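PDZ domain protein (Parabacteroides distasonis, PDB 4L8N) is of unknown function but carries PDZ domains and a DUF4136 domain and binds magnesium. Local coordinates at residues A[152-155]-A[160-163]. Numbering follows the deposited sequence.
Sequences TIDE and LETV
Glu161, in the first turn of helix 158-175, reaches back to the surface loop that joins strand 147-150 to that helix, within the DUF4136 region, and accepts a hydrogen bond from the backbone of Asp154. The donor N of Asp154 lies 3.2 Å from OE1 of Glu161. The bond is fairly straight (159° at the hydrogen), but the N-H arrives from above the carboxylate plane. Beyond CG the glutamate chain is extended (chi2 -164°), which carries its carboxylate across to the loop. The other oxygen, OE2, rests against CB of Asp154 at 3.3 Å and is hydrogen-bonded to the hydroxyl of Tyr192. The aliphatic chain of Ile153 makes van der Waals contact with polar atoms: it runs past Glu161 in the opposite direction, CG1 3.8 Å from OE1 of Glu161. CD1 of Ile153 approaches OG1 of Thr162 at 4.0 Å, a hydroxyl hydrogen-bonded to the carbonyl of Arg158. Two carboxylates also come close: OD2 of Asp154 is 4.0 Å from OE2 of Glu161. If both are charged they should repel, and the Asn156 and Asn157 amides, bonded to the aspartate, and the Tyr192 hydroxyl probably ease this; the Glu161 carboxylate links loop, helix and strand 186-196.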
loop_
_atom_site.group_PDB
_atom_site.type_symbol
_atom_site.label_atom_id
_atom_site.label_comp_id
_atom_site.label_asym_id
_atom_site.label_seq_id
_atom_site.Cartn_x
_atom_site.Cartn_y
_atom_site.Cartn_z
ATOM N N THR A 152 16.322 -16.323 -15.427
ATOM C CA THR A 152 17.661 -15.824 -15.805
ATOM C C THR A 152 18.133 -14.673 -14.894
ATOM O O THR A 152 17.404 -13.697 -14.661
ATOM C CB THR A 152 17.652 -15.370 -17.280
ATOM O OG1 THR A 152 16.867 -16.280 -18.064
ATOM C CG2 THR A 152 19.057 -15.221 -17.861
ATOM N N ILE A 153 19.360 -14.804 -14.395
ATOM C CA ILE A 153 19.936 -13.826 -13.485
ATOM C C ILE A 153 20.445 -12.587 -14.266
ATOM O O ILE A 153 21.108 -12.735 -15.299
ATOM C CB ILE A 153 21.032 -14.523 -12.604
ATOM C CG1 ILE A 153 20.361 -15.205 -11.381
ATOM C CG2 ILE A 153 22.159 -13.554 -12.151
ATOM C CD1 ILE A 153 21.179 -16.280 -10.652
ATOM N N ASP A 154 20.096 -11.368 -13.770
ATOM C CA ASP A 154 20.601 -10.101 -14.313
ATOM C C ASP A 154 22.031 -9.978 -13.809
ATOM O O ASP A 154 22.246 -9.816 -12.602
ATOM C CB ASP A 154 19.726 -8.883 -13.910
ATOM C CG ASP A 154 20.411 -7.521 -14.027
ATOM O OD1 ASP A 154 21.051 -7.262 -15.072
ATOM O OD2 ASP A 154 20.306 -6.718 -13.076
ATOM N N GLU A 155 23.004 -10.107 -14.729
ATOM C CA GLU A 155 24.444 -10.116 -14.458
ATOM C C GLU A 155 24.946 -8.889 -13.677
ATOM O O GLU A 155 25.874 -9.029 -12.869
ATOM C CB GLU A 155 25.224 -10.282 -15.765
ATOM C CG GLU A 155 25.259 -11.726 -16.245
ATOM C CD GLU A 155 25.834 -12.727 -15.257
ATOM O OE1 GLU A 155 26.872 -12.422 -14.621
ATOM O OE2 GLU A 155 25.242 -13.822 -15.120
ATOM N N LEU A 160 23.578 -10.191 -5.487
ATOM C CA LEU A 160 22.302 -9.999 -4.787
ATOM C C LEU A 160 21.256 -11.058 -5.184
ATOM O O LEU A 160 20.682 -11.689 -4.300
ATOM C CB LEU A 160 21.762 -8.575 -5.054
ATOM C CG LEU A 160 20.300 -8.264 -4.689
ATOM C CD1 LEU A 160 20.056 -8.308 -3.175
ATOM C CD2 LEU A 160 19.895 -6.931 -5.231
ATOM N N GLU A 161 21.018 -11.250 -6.494
ATOM C CA GLU A 161 20.034 -12.202 -7.027
ATOM C C GLU A 161 20.304 -13.653 -6.605
ATOM O O GLU A 161 19.356 -14.419 -6.442
ATOM C CB GLU A 161 19.954 -12.110 -8.550
ATOM C CG GLU A 161 19.250 -10.843 -9.010
ATOM C CD GLU A 161 18.767 -10.798 -10.445
ATOM O OE1 GLU A 161 18.519 -11.874 -11.037
ATOM O OE2 GLU A 161 18.567 -9.672 -10.953
ATOM N N THR A 162 21.580 -14.012 -6.391
ATOM C CA THR A 162 21.977 -15.342 -5.950
ATOM C C THR A 162 21.558 -15.533 -4.492
ATOM O O THR A 162 21.085 -16.618 -4.151
ATOM C CB THR A 162 23.471 -15.558 -6.182
ATOM O OG1 THR A 162 23.687 -15.491 -7.587
ATOM C CG2 THR A 162 23.967 -16.904 -5.664
ATOM N N VAL A 163 21.691 -14.481 -3.654
ATOM C CA VAL A 163 21.315 -14.523 -2.228
ATOM C C VAL A 163 19.807 -14.712 -2.122
ATOM O O VAL A 163 19.365 -15.645 -1.449
ATOM C CB VAL A 163 21.809 -13.278 -1.439
ATOM C CG1 VAL A 163 21.247 -13.255 -0.013
ATOM C CG2 VAL A 163 23.332 -13.224 -1.418
#